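Local coordinates for protein Crov588 (Cafeteriavirus, PDB 6NYR) that is of unknown function but folds as a circular leucine-rich-repeat protein built from FNIP repeats, at residues T320-G325 / N339-L344; L385-F390 / L407-L412; D449-L454 / N471-L476; L495-L500 / L517-F522. All coordinates share one frame; numbering follows the deposited sequence.

Contact 1. Residues T320-G325 / N339-L344; sequences THLTFG and NSLTHL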
loop_
_atom_site.group_PDB
_atom_site.type_symbol
_atom_site.label_atom_id
_atom_site.label_comp_id
_atom_site.label_asym_id
_atom_site.label_seq_id
_atom_site.Cartn_x
_atom_site.Cartn_y
_atom_site.Cartn_z
ATOM N N THR A 320 -3.607 10.819 23.694
ATOM C CA THR A 320 -3.078 11.600 22.586
ATOM C C THR A 320 -3.849 11.405 21.291
ATOM O O THR A 320 -3.910 12.328 20.476
ATOM C CB THR A 320 -1.607 11.242 22.328
ATOM O OG1 THR A 320 -1.506 9.863 21.949
ATOM C CG2 THR A 320 -0.766 11.489 23.573
ATOM N N HIS A 321 -4.436 10.227 21.083
ATOM C CA HIS A 321 -5.122 9.897 19.841
ATOM C C HIS A 321 -6.533 9.428 20.159
ATOM O O HIS A 321 -6.719 8.501 20.954
ATOM C CB HIS A 321 -4.354 8.821 19.069
ATOM C CG HIS A 321 -3.061 9.308 18.492
ATOM N ND1 HIS A 321 -1.945 9.545 19.265
ATOM C CD2 HIS A 321 -2.717 9.636 17.224
ATOM C CE1 HIS A 321 -0.965 9.983 18.497
ATOM N NE2 HIS A 321 -1.407 10.047 17.254
ATOM N N LEU A 322 -7.521 10.092 19.562
ATOM C CA LEU A 322 -8.925 9.733 19.719
ATOM C C LEU A 322 -9.576 9.639 18.348
ATOM O O LEU A 322 -9.468 10.568 17.541
ATOM C CB LEU A 322 -9.661 10.754 20.585
ATOM C CG LEU A 322 -11.180 10.599 20.667
ATOM C CD1 LEU A 322 -11.561 9.262 21.259
ATOM C CD2 LEU A 322 -11.773 11.745 21.489
ATOM N N THR A 323 -10.245 8.519 18.085
ATOM C CA THR A 323 -10.892 8.279 16.801
ATOM C C THR A 323 -12.312 7.785 17.038
ATOM O O THR A 323 -12.514 6.762 17.701
ATOM C CB THR A 323 -10.113 7.257 15.966
ATOM O OG1 THR A 323 -8.771 7.718 15.774
ATOM C CG2 THR A 323 -10.788 7.048 14.618
ATOM N N PHE A 324 -13.285 8.501 16.484
ATOM C CA PHE A 324 -14.690 8.143 16.607
ATOM C C PHE A 324 -15.129 7.333 15.395
ATOM O O PHE A 324 -14.545 7.414 14.310
ATOM C CB PHE A 324 -15.562 9.395 16.747
ATOM C CG PHE A 324 -15.483 10.042 18.099
ATOM C CD1 PHE A 324 -16.056 9.436 19.208
ATOM C CD2 PHE A 324 -14.836 11.257 18.265
ATOM C CE1 PHE A 324 -15.987 10.032 20.453
ATOM C CE2 PHE A 324 -14.763 11.854 19.513
ATOM C CZ PHE A 324 -15.340 11.241 20.605
ATOM N N GLY A 325 -16.186 6.551 15.595
ATOM C CA GLY A 325 -16.770 5.760 14.539
ATOM C C GLY A 325 -17.900 6.488 13.843
ATOM O O GLY A 325 -18.129 7.683 14.034
ATOM N N ASN A 339 -6.156 17.830 27.801
ATOM C CA ASN A 339 -5.188 18.788 27.282
ATOM C C ASN A 339 -3.966 18.110 26.679
ATOM O O ASN A 339 -3.034 18.799 26.251
ATOM C CB ASN A 339 -4.791 19.776 28.375
ATOM C CG ASN A 339 -5.626 21.043 28.327
ATOM O OD1 ASN A 339 -5.874 21.595 27.250
ATOM N ND2 ASN A 339 -6.077 21.501 29.488
ATOM N N SER A 340 -3.948 16.781 26.650
ATOM C CA SER A 340 -2.889 16.015 26.011
ATOM C C SER A 340 -3.214 15.651 24.568
ATOM O O SER A 340 -2.311 15.241 23.830
ATOM C CB SER A 340 -2.642 14.728 26.813
ATOM O OG SER A 340 -1.793 13.826 26.126
ATOM N N LEU A 341 -4.463 15.818 24.147
ATOM C CA LEU A 341 -4.909 15.282 22.870
ATOM C C LEU A 341 -4.272 16.034 21.711
ATOM O O LEU A 341 -4.382 17.260 21.616
ATOM C CB LEU A 341 -6.429 15.358 22.776
ATOM C CG LEU A 341 -7.103 14.489 21.716
ATOM C CD1 LEU A 341 -6.970 13.019 22.076
ATOM C CD2 LEU A 341 -8.564 14.889 21.554
ATOM N N THR A 342 -3.631 15.289 20.810
ATOM C CA THR A 342 -3.054 15.866 19.604
ATOM C C THR A 342 -3.784 15.467 18.332
ATOM O O THR A 342 -3.767 16.225 17.359
ATOM C CB THR A 342 -1.585 15.450 19.446
ATOM O OG1 THR A 342 -1.499 14.022 19.346
ATOM C CG2 THR A 342 -0.754 15.934 20.621
ATOM N N HIS A 343 -4.427 14.301 18.319
ATOM C CA HIS A 343 -5.075 13.783 17.120
ATOM C C HIS A 343 -6.526 13.477 17.447
ATOM O O HIS A 343 -6.808 12.687 18.357
ATOM C CB HIS A 343 -4.345 12.536 16.608
ATOM C CG HIS A 343 -2.974 12.823 16.075
ATOM N ND1 HIS A 343 -1.905 13.114 16.895
ATOM C CD2 HIS A 343 -2.504 12.885 14.806
ATOM C CE1 HIS A 343 -0.832 13.331 16.155
ATOM N NE2 HIS A 343 -1.168 13.199 14.885
ATOM N N LEU A 344 -7.440 14.099 16.704
ATOM C CA LEU A 344 -8.873 13.900 16.881
ATOM C C LEU A 344 -9.489 13.634 15.518
ATOM O O LEU A 344 -9.369 14.459 14.607
ATOM C CB LEU A 344 -9.527 15.121 17.532
ATOM C CG LEU A 344 -11.049 15.062 17.697
ATOM C CD1 LEU A 344 -11.449 13.851 18.524
ATOM C CD2 LEU A 344 -11.581 16.338 18.328
#
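His321 and His343 stack side by side, both pointing the same way from adjacent parallel strands. The stack is offset: the ring centroids are 4.1 Å apart and the planes differ by 12°. His321 NE2 sits over the His343 ring near its rim, 3.1 Å from His343 ND1, but the angle is too poor for a hydrogen bond. On the other face of the strands, Leu322 CD2 lies 3.7 Å from Leu344 CD1. The CD1 methyl of Leu341 tucks against Leu322 CB. Thr320 O is gripped by two backbone donors, His343 N and Thr342 N, both at 3.0 Å. Leu322 N returns a bond to His343 O.

Neighbouring threonines set the rotation of both rings. His321 ND1 donates to Thr320 OG1 at 2.7 Å, in the plane of the imidazole. Thr342 OG1 and His343 ND1 are hydrogen-bonded at 2.6 Å, also in the ring plane. Thr342 OG1 can do this because it stands between its own backbone N and carbonyl carbon (chi1 61°).

Farther out, His299 and His365 continue the stack at either end. Such a file of like residues at matching positions, with leucines behind it, is typical of the parallel strands of a leucine-rich-repeat solenoid.

Contact 2. Residues L385-F390 / L407-L412; sequences LVHLSF and LTYLEL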
loop_
_atom_site.group_PDB
_atom_site.type_symbol
_atom_site.label_atom_id
_atom_site.label_comp_id
_atom_site.label_asym_id
_atom_site.label_seq_id
_atom_site.Cartn_x
_atom_site.Cartn_y
_atom_site.Cartn_z
ATOM N N LEU A 385 -3.081 23.944 16.164
ATOM C CA LEU A 385 -3.519 23.094 15.064
ATOM C C LEU A 385 -2.678 23.351 13.819
ATOM O O LEU A 385 -2.537 24.493 13.373
ATOM C CB LEU A 385 -4.997 23.353 14.781
ATOM C CG LEU A 385 -5.821 22.251 14.120
ATOM C CD1 LEU A 385 -6.110 21.133 15.117
ATOM C CD2 LEU A 385 -7.115 22.821 13.561
ATOM N N VAL A 386 -2.118 22.279 13.262
ATOM C CA VAL A 386 -1.359 22.368 12.024
ATOM C C VAL A 386 -2.091 21.725 10.850
ATOM O O VAL A 386 -1.844 22.118 9.699
ATOM C CB VAL A 386 0.046 21.741 12.175
ATOM C CG1 VAL A 386 0.762 22.304 13.394
ATOM C CG2 VAL A 386 -0.046 20.225 12.257
ATOM N N HIS A 387 -2.992 20.776 11.102
ATOM C CA HIS A 387 -3.573 19.928 10.071
ATOM C C HIS A 387 -5.078 19.889 10.279
ATOM O O HIS A 387 -5.550 19.420 11.320
ATOM C CB HIS A 387 -2.980 18.516 10.139
ATOM C CG HIS A 387 -3.370 17.638 8.993
ATOM N ND1 HIS A 387 -4.639 17.118 8.854
ATOM C CD2 HIS A 387 -2.652 17.165 7.948
ATOM C CE1 HIS A 387 -4.691 16.376 7.762
ATOM N NE2 HIS A 387 -3.498 16.388 7.194
ATOM N N LEU A 388 -5.828 20.386 9.299
ATOM C CA LEU A 388 -7.283 20.473 9.388
ATOM C C LEU A 388 -7.889 19.912 8.111
ATOM O O LEU A 388 -7.608 20.410 7.015
ATOM C CB LEU A 388 -7.739 21.915 9.615
ATOM C CG LEU A 388 -9.252 22.134 9.619
ATOM C CD1 LEU A 388 -9.914 21.323 10.712
ATOM C CD2 LEU A 388 -9.558 23.615 9.785
ATOM N N SER A 389 -8.713 18.875 8.257
ATOM C CA SER A 389 -9.375 18.212 7.140
ATOM C C SER A 389 -10.880 18.227 7.365
ATOM O O SER A 389 -11.361 17.743 8.393
ATOM C CB SER A 389 -8.859 16.777 6.992
ATOM O OG SER A 389 -9.437 16.131 5.874
ATOM N N PHE A 390 -11.615 18.772 6.400
ATOM C CA PHE A 390 -13.070 18.762 6.420
ATOM C C PHE A 390 -13.616 17.625 5.558
ATOM O O PHE A 390 -12.977 17.182 4.600
ATOM C CB PHE A 390 -13.642 20.096 5.920
ATOM C CG PHE A 390 -13.444 21.244 6.870
ATOM C CD1 PHE A 390 -14.282 21.411 7.958
ATOM C CD2 PHE A 390 -12.432 22.164 6.663
ATOM C CE1 PHE A 390 -14.109 22.467 8.832
ATOM C CE2 PHE A 390 -12.251 23.226 7.530
ATOM C CZ PHE A 390 -13.090 23.377 8.620
ATOM N N LEU A 407 -1.711 26.907 11.350
ATOM C CA LEU A 407 -2.146 25.938 10.353
ATOM C C LEU A 407 -1.186 25.899 9.172
ATOM O O LEU A 407 -0.874 26.932 8.573
ATOM C CB LEU A 407 -3.547 26.277 9.852
ATOM C CG LEU A 407 -4.331 25.134 9.205
ATOM C CD1 LEU A 407 -4.734 24.095 10.249
ATOM C CD2 LEU A 407 -5.543 25.670 8.450
ATOM N N THR A 408 -0.727 24.696 8.827
ATOM C CA THR A 408 0.073 24.493 7.629
ATOM C C THR A 408 -0.646 23.691 6.550
ATOM O O THR A 408 -0.271 23.791 5.377
ATOM C CB THR A 408 1.382 23.763 7.973
ATOM O OG1 THR A 408 1.084 22.475 8.531
ATOM C CG2 THR A 408 2.210 24.569 8.962
ATOM N N TYR A 409 -1.670 22.920 6.911
ATOM C CA TYR A 409 -2.341 22.019 5.980
ATOM C C TYR A 409 -3.846 22.186 6.121
ATOM O O TYR A 409 -4.411 21.883 7.177
ATOM C CB TYR A 409 -1.941 20.560 6.252
ATOM C CG TYR A 409 -2.596 19.548 5.339
ATOM C CD1 TYR A 409 -3.907 19.137 5.550
ATOM C CD2 TYR A 409 -1.899 18.988 4.276
ATOM C CE1 TYR A 409 -4.512 18.215 4.721
ATOM C CE2 TYR A 409 -2.496 18.058 3.442
ATOM C CZ TYR A 409 -3.801 17.677 3.670
ATOM O OH TYR A 409 -4.406 16.755 2.847
ATOM N N LEU A 410 -4.496 22.644 5.057
ATOM C CA LEU A 410 -5.945 22.779 5.027
ATOM C C LEU A 410 -6.487 22.006 3.833
ATOM O O LEU A 410 -6.091 22.258 2.689
ATOM C CB LEU A 410 -6.368 24.246 4.956
ATOM C CG LEU A 410 -7.883 24.438 4.888
ATOM C CD1 LEU A 410 -8.547 23.755 6.079
ATOM C CD2 LEU A 410 -8.243 25.910 4.850
ATOM N N GLU A 411 -7.382 21.063 4.106
ATOM C CA GLU A 411 -8.084 20.301 3.081
ATOM C C GLU A 411 -9.577 20.569 3.218
ATOM O O GLU A 411 -10.172 20.259 4.256
ATOM C CB GLU A 411 -7.780 18.808 3.220
ATOM C CG GLU A 411 -8.617 17.896 2.343
ATOM C CD GLU A 411 -8.228 16.435 2.496
ATOM O OE1 GLU A 411 -7.416 16.123 3.395
ATOM O OE2 GLU A 411 -8.727 15.601 1.714
ATOM N N LEU A 412 -10.173 21.150 2.181
ATOM C CA LEU A 412 -11.609 21.370 2.130
ATOM C C LEU A 412 -12.270 20.234 1.348
ATOM O O LEU A 412 -11.700 19.687 0.402
ATOM C CB LEU A 412 -11.966 22.704 1.475
ATOM C CG LEU A 412 -11.780 24.048 2.169
ATOM C CD1 LEU A 412 -12.248 23.973 3.629
ATOM C CD2 LEU A 412 -10.357 24.568 2.086
#
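His387 and Tyr409 form the aromatic part of this contact. Their rings are nearly parallel, with planes at 6° and centroids 4.0 Å apart in an offset stack. His387 NE2 lies over the tyrosine near the CD1–CE1 bond, 3.2 Å from Tyr409 CD1. Both rings leave the backbone with CG anti to N (Tyr409 chi1 180°), which lays them side by side.

The polar side chains lie on the same face. Tyr409 OH donates to Glu411 OE1 at 3.1 Å, meeting it from above the carboxylate plane. Ser389 OG is 3.2 Å from the same Glu411 OE1, a weak bond at most. The shared oxygen ties the tyrosine hydroxyl to the glutamate and so steadies the end of the ring.

Val386 O, just ahead of the strand, accepts from both Tyr409 N and Thr408 N. From Leu388 to Phe390 the parallel pattern follows: Leu388 N binds Tyr409 O, Glu411 N binds Leu388 O, and Phe390 N binds Glu411 O.

Apolar contacts fill the opposite face. Leu407 CD1 tucks against Leu388 CB. Leu410 CD1 lies 3.8 Å from Leu388 CD2 and also reaches the Phe390 ring near its edge. Leu412 CD1 comes 3.5 Å from Phe390 CD2.

Strand 387-389 is flanked by strand 365-367, where Leu366 packs on Leu385 and Leu388. Strand 409-411 is followed by strand 431-433, with His431 against Tyr409 and Leu432 against Leu410.

Contact 3. Residues D449-L454 / N471-L476; sequences DSLTHL and NSLTYL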
loop_
_atom_site.group_PDB
_atom_site.type_symbol
_atom_site.label_atom_id
_atom_site.label_comp_id
_atom_site.label_asym_id
_atom_site.label_seq_id
_atom_site.Cartn_x
_atom_site.Cartn_y
_atom_site.Cartn_z
ATOM N N ASP A 449 1.436 33.982 0.865
ATOM C CA ASP A 449 2.672 33.802 0.114
ATOM C C ASP A 449 3.487 32.618 0.616
ATOM O O ASP A 449 4.354 32.128 -0.114
ATOM C CB ASP A 449 3.501 35.086 0.174
ATOM C CG ASP A 449 2.954 36.174 -0.736
ATOM O OD1 ASP A 449 2.609 35.858 -1.893
ATOM O OD2 ASP A 449 2.856 37.338 -0.293
ATOM N N SER A 450 3.223 32.136 1.834
ATOM C CA SER A 450 3.930 30.970 2.352
ATOM C C SER A 450 3.533 29.686 1.632
ATOM O O SER A 450 4.302 28.719 1.639
ATOM C CB SER A 450 3.665 30.819 3.853
ATOM O OG SER A 450 2.288 30.595 4.108
ATOM N N LEU A 451 2.354 29.661 1.019
ATOM C CA LEU A 451 1.829 28.448 0.409
ATOM C C LEU A 451 2.750 27.927 -0.686
ATOM O O LEU A 451 3.250 28.685 -1.519
ATOM C CB LEU A 451 0.444 28.729 -0.178
ATOM C CG LEU A 451 -0.498 27.563 -0.443
ATOM C CD1 LEU A 451 -1.086 27.048 0.854
ATOM C CD2 LEU A 451 -1.594 27.986 -1.415
ATOM N N THR A 452 2.975 26.613 -0.674
ATOM C CA THR A 452 3.751 25.946 -1.710
ATOM C C THR A 452 2.937 24.987 -2.568
ATOM O O THR A 452 3.249 24.827 -3.750
ATOM C CB THR A 452 4.921 25.171 -1.084
ATOM O OG1 THR A 452 4.411 24.209 -0.155
ATOM C CG2 THR A 452 5.871 26.120 -0.367
ATOM N N HIS A 453 1.908 24.350 -2.017
ATOM C CA HIS A 453 1.108 23.384 -2.758
ATOM C C HIS A 453 -0.335 23.853 -2.837
ATOM O O HIS A 453 -0.963 24.122 -1.807
ATOM C CB HIS A 453 1.154 22.001 -2.117
ATOM C CG HIS A 453 2.463 21.301 -2.277
ATOM N ND1 HIS A 453 2.606 20.080 -2.893
ATOM C CD2 HIS A 453 3.705 21.694 -1.950
ATOM C CE1 HIS A 453 3.881 19.723 -2.868
ATOM N NE2 HIS A 453 4.561 20.671 -2.260
ATOM N N LEU A 454 -0.861 23.927 -4.057
ATOM C CA LEU A 454 -2.247 24.313 -4.293
ATOM C C LEU A 454 -2.844 23.375 -5.328
ATOM O O LEU A 454 -2.267 23.182 -6.401
ATOM C CB LEU A 454 -2.344 25.765 -4.769
ATOM C CG LEU A 454 -3.722 26.280 -5.176
ATOM C CD1 LEU A 454 -4.706 26.229 -4.025
ATOM C CD2 LEU A 454 -3.601 27.703 -5.720
ATOM N N ASN A 471 3.959 33.613 -3.779
ATOM C CA ASN A 471 5.323 33.663 -4.289
ATOM C C ASN A 471 6.048 32.334 -4.141
ATOM O O ASN A 471 6.877 31.995 -4.992
ATOM C CB ASN A 471 6.104 34.763 -3.565
ATOM C CG ASN A 471 5.409 36.113 -3.629
ATOM O OD1 ASN A 471 5.259 36.799 -2.615
ATOM N ND2 ASN A 471 4.984 36.503 -4.824
ATOM N N SER A 472 5.755 31.577 -3.090
ATOM C CA SER A 472 6.483 30.352 -2.795
ATOM C C SER A 472 5.906 29.124 -3.481
ATOM O O SER A 472 6.415 28.021 -3.261
ATOM C CB SER A 472 6.518 30.131 -1.278
ATOM O OG SER A 472 5.314 30.581 -0.680
ATOM N N LEU A 473 4.879 29.283 -4.311
ATOM C CA LEU A 473 4.194 28.136 -4.893
ATOM C C LEU A 473 5.137 27.307 -5.753
ATOM O O LEU A 473 5.764 27.825 -6.681
ATOM C CB LEU A 473 3.009 28.604 -5.735
ATOM C CG LEU A 473 1.922 27.560 -6.008
ATOM C CD1 LEU A 473 1.172 27.236 -4.721
ATOM C CD2 LEU A 473 0.969 28.041 -7.089
ATOM N N THR A 474 5.242 26.015 -5.437
ATOM C CA THR A 474 5.989 25.082 -6.270
ATOM C C THR A 474 5.107 24.111 -7.044
ATOM O O THR A 474 5.566 23.549 -8.044
ATOM C CB THR A 474 6.966 24.258 -5.410
ATOM O OG1 THR A 474 6.238 23.566 -4.382
ATOM C CG2 THR A 474 8.022 25.149 -4.787
ATOM N N TYR A 475 3.856 23.924 -6.623
ATOM C CA TYR A 475 2.993 22.865 -7.134
ATOM C C TYR A 475 1.603 23.433 -7.369
ATOM O O TYR A 475 0.971 23.939 -6.435
ATOM C CB TYR A 475 2.941 21.695 -6.139
ATOM C CG TYR A 475 2.041 20.552 -6.545
ATOM C CD1 TYR A 475 0.664 20.629 -6.380
ATOM C CD2 TYR A 475 2.570 19.384 -7.073
ATOM C CE1 TYR A 475 -0.161 19.585 -6.748
ATOM C CE2 TYR A 475 1.754 18.332 -7.440
ATOM C CZ TYR A 475 0.388 18.437 -7.280
ATOM O OH TYR A 475 -0.432 17.391 -7.644
ATOM N N LEU A 476 1.120 23.328 -8.604
ATOM C CA LEU A 476 -0.205 23.807 -8.973
ATOM C C LEU A 476 -0.901 22.716 -9.767
ATOM O O LEU A 476 -0.449 22.349 -10.857
ATOM C CB LEU A 476 -0.123 25.099 -9.789
ATOM C CG LEU A 476 -1.438 25.632 -10.354
ATOM C CD1 LEU A 476 -2.433 25.881 -9.226
ATOM C CD2 LEU A 476 -1.213 26.894 -11.168
#
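The CB of Tyr475 is a bump set against the flat face of His453. It lies 3.9 Å from the imidazole centroid, a CH-pi contact 19° off the ring normal. The two rings are near parallel but slid apart, with centroids 5.1 Å apart, so they barely overlap. The slide follows from the first torsions: His453 CG is anti to its carbonyl carbon (chi1 -72°), whereas Tyr475 CG is anti to its backbone N (chi1 178°).

Leu473 CD1 is the bump on the buried side. It fits between Leu454 CB, at 3.8 Å, and the backbone carbonyl of Thr452. Leu451 CD2 approaches the same methyl more loosely. Beyond it, Leu454 and Leu476 lie side by side. Thr452 CG2 rests 3.5 Å from Ser472 O.

Polar bonds hold these shapes in register. Thr452 O accepts from Thr474 N at 2.9 Å and from Tyr475 N at 3.1 Å. In the loops ahead of the strands, Asn471 N donates to Asp449 OD1 at 3.2 Å. Tyr475 OH binds Glu477, and Thr452 OG1 bonds Val430 O. The chemistry thus implies two unlike sides: leucines packed on one face, and on the other rings and threonine hydroxyls with polar partners.

Contact 4. Residues L495-L500 / L517-F522; sequences LTYLEL and LTHLIF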
loop_
_atom_site.group_PDB
_atom_site.type_symbol
_atom_site.label_atom_id
_atom_site.label_comp_id
_atom_site.label_asym_id
_atom_site.label_seq_id
_atom_site.Cartn_x
_atom_site.Cartn_y
_atom_site.Cartn_z
ATOM N N LEU A 495 7.506 28.159 -9.340
ATOM C CA LEU A 495 6.676 27.029 -9.741
ATOM C C LEU A 495 7.498 26.013 -10.519
ATOM O O LEU A 495 8.080 26.338 -11.558
ATOM C CB LEU A 495 5.504 27.520 -10.586
ATOM C CG LEU A 495 4.452 26.508 -11.033
ATOM C CD1 LEU A 495 3.861 25.768 -9.859
ATOM C CD2 LEU A 495 3.359 27.232 -11.823
ATOM N N THR A 496 7.553 24.783 -10.009
ATOM C CA THR A 496 8.209 23.685 -10.706
ATOM C C THR A 496 7.237 22.678 -11.300
ATOM O O THR A 496 7.577 22.025 -12.285
ATOM C CB THR A 496 9.158 22.931 -9.759
ATOM O OG1 THR A 496 8.410 22.378 -8.667
ATOM C CG2 THR A 496 10.243 23.855 -9.230
ATOM N N TYR A 497 6.037 22.542 -10.739
ATOM C CA TYR A 497 5.085 21.525 -11.172
ATOM C C TYR A 497 3.760 22.190 -11.497
ATOM O O TYR A 497 3.194 22.904 -10.660
ATOM C CB TYR A 497 4.901 20.451 -10.094
ATOM C CG TYR A 497 3.978 19.314 -10.480
ATOM C CD1 TYR A 497 2.600 19.432 -10.346
ATOM C CD2 TYR A 497 4.484 18.119 -10.970
ATOM C CE1 TYR A 497 1.755 18.393 -10.690
ATOM C CE2 TYR A 497 3.643 17.073 -11.322
ATOM C CZ TYR A 497 2.280 17.214 -11.179
ATOM O OH TYR A 497 1.441 16.181 -11.521
ATOM N N LEU A 498 3.274 21.967 -12.718
ATOM C CA LEU A 498 1.989 22.496 -13.158
ATOM C C LEU A 498 1.240 21.379 -13.866
ATOM O O LEU A 498 1.689 20.898 -14.912
ATOM C CB LEU A 498 2.168 23.691 -14.096
ATOM C CG LEU A 498 0.904 24.229 -14.769
ATOM C CD1 LEU A 498 -0.049 24.831 -13.743
ATOM C CD2 LEU A 498 1.248 25.248 -15.854
ATOM N N GLU A 499 0.100 20.985 -13.313
ATOM C CA GLU A 499 -0.747 19.956 -13.899
ATOM C C GLU A 499 -2.065 20.594 -14.318
ATOM O O GLU A 499 -2.791 21.142 -13.481
ATOM C CB GLU A 499 -0.998 18.815 -12.917
ATOM C CG GLU A 499 -1.805 17.670 -13.527
ATOM C CD GLU A 499 -2.059 16.534 -12.558
ATOM O OE1 GLU A 499 -1.263 16.360 -11.610
ATOM O OE2 GLU A 499 -3.065 15.817 -12.750
ATOM N N LEU A 500 -2.362 20.527 -15.609
ATOM C CA LEU A 500 -3.610 21.015 -16.171
ATOM C C LEU A 500 -4.608 19.869 -16.238
ATOM O O LEU A 500 -4.230 18.701 -16.361
ATOM C CB LEU A 500 -3.354 21.604 -17.553
ATOM C CG LEU A 500 -2.407 22.806 -17.449
ATOM C CD1 LEU A 500 -1.566 22.966 -18.704
ATOM C CD2 LEU A 500 -3.188 24.083 -17.160
ATOM N N LEU A 517 9.849 26.198 -14.086
ATOM C CA LEU A 517 9.017 25.018 -14.285
ATOM C C LEU A 517 9.834 23.873 -14.867
ATOM O O LEU A 517 10.435 24.007 -15.939
ATOM C CB LEU A 517 7.857 25.355 -15.216
ATOM C CG LEU A 517 6.662 24.407 -15.227
ATOM C CD1 LEU A 517 5.879 24.538 -13.931
ATOM C CD2 LEU A 517 5.767 24.676 -16.428
ATOM N N THR A 518 9.836 22.739 -14.168
ATOM C CA THR A 518 10.505 21.535 -14.638
ATOM C C THR A 518 9.534 20.487 -15.164
ATOM O O THR A 518 9.901 19.709 -16.050
ATOM C CB THR A 518 11.343 20.913 -13.509
ATOM O OG1 THR A 518 10.482 20.519 -12.434
ATOM C CG2 THR A 518 12.378 21.898 -13.003
ATOM N N HIS A 519 8.314 20.437 -14.627
ATOM C CA HIS A 519 7.341 19.402 -14.958
ATOM C C HIS A 519 6.064 20.043 -15.487
ATOM O O HIS A 519 5.479 20.903 -14.824
ATOM C CB HIS A 519 7.010 18.539 -13.736
ATOM C CG HIS A 519 8.127 17.644 -13.302
ATOM N ND1 HIS A 519 9.305 18.123 -12.768
ATOM C CD2 HIS A 519 8.241 16.295 -13.322
ATOM C CE1 HIS A 519 10.098 17.106 -12.480
ATOM N NE2 HIS A 519 9.476 15.987 -12.804
ATOM N N LEU A 520 5.628 19.617 -16.672
ATOM C CA LEU A 520 4.390 20.110 -17.267
ATOM C C LEU A 520 3.543 18.919 -17.689
ATOM O O LEU A 520 4.030 18.019 -18.380
ATOM C CB LEU A 520 4.672 21.021 -18.462
ATOM C CG LEU A 520 3.447 21.661 -19.108
ATOM C CD1 LEU A 520 2.623 22.429 -18.080
ATOM C CD2 LEU A 520 3.857 22.574 -20.253
ATOM N N ILE A 521 2.278 18.926 -17.279
ATOM C CA ILE A 521 1.351 17.831 -17.530
ATOM C C ILE A 521 0.106 18.413 -18.181
ATOM O O ILE A 521 -0.596 19.220 -17.561
ATOM C CB ILE A 521 0.961 17.095 -16.229
ATOM C CG1 ILE A 521 2.200 16.603 -15.479
ATOM C CG2 ILE A 521 -0.019 15.963 -16.545
ATOM C CD1 ILE A 521 2.876 15.405 -16.080
ATOM N N PHE A 522 -0.166 18.016 -19.419
ATOM C CA PHE A 522 -1.391 18.419 -20.091
ATOM C C PHE A 522 -2.492 17.398 -19.844
ATOM O O PHE A 522 -2.238 16.192 -19.772
ATOM C CB PHE A 522 -1.158 18.585 -21.591
ATOM C CG PHE A 522 -0.449 19.854 -21.953
ATOM C CD1 PHE A 522 -1.093 21.074 -21.845
ATOM C CD2 PHE A 522 0.861 19.832 -22.396
ATOM C CE1 PHE A 522 -0.450 22.246 -22.179
ATOM C CE2 PHE A 522 1.516 21.004 -22.727
ATOM C CZ PHE A 522 0.861 22.212 -22.619
#
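Two successive parallel strands of the leucine-rich-repeat solenoid meet here, and Tyr497 and His519 are paired across them. These rings do not stack. Tyr497 CD2 touches His519 CB at 3.8 Å, while the imidazole swings toward its own threonine. His519 CG is anti to the carbonyl carbon (chi1 -70°), and His519 ND1 bonds Thr518 OG1 at 2.7 Å in the ring plane.

Tyr497 OH donates to Glu499 OE1 at 2.7 Å, on the anti side of the carboxylate. This bond fixes the far end of the phenol. Tyr497 OH also comes within 4.1 Å of Ile521 CG1. The CG methylene of Glu499 packs on the same isoleucine, 3.9 Å from Ile521 CG2.

The solenoid places leucines at repeating positions on the face of the strands turned into its body. Leu517 CD1 sits against Leu498 CB and the CG of Leu495. Leu520 CD1 lies 3.8 Å from Leu498 CD2. Leu500 CD1 meets the Phe522 ring at CD1 and CE1, 3.7 Å from each.

The backbones are joined along their length. Thr496 O accepts from His519 N and Thr518 N. Leu498 N and O bond His519 O and Ile521 N respectively, and Leu500 N donates to Ile521 O at 2.9 Å. Strand 541-543 continues beyond, where His541 stacks on His519 and Leu542 packs on Leu520 and Phe522.

In the fold
The four contacts follow one another along the chain and around the ring of repeats. Contacts 1 and 2 have centres 15 Å apart, as do contacts 2 and 3. In both cases the nearest atoms are about 6 Å apart and do not touch. Contacts 3 and 4 are direct neighbours, with centres 13 Å apart. Strand 475-477 lies beside strand 497-499, and Tyr475 CE2 packs on Tyr497 CD1 at 3.2 Å. Probable hydrogen bonds join Leu476 O to Glu499 N and Thr474 O to Tyr497 N. Glycerol, probably from the crystallisation liquor, lies by Thr474 and Thr496 and marks no known site. Contacts 1 and 4 are farthest apart, with centres 37 Å apart.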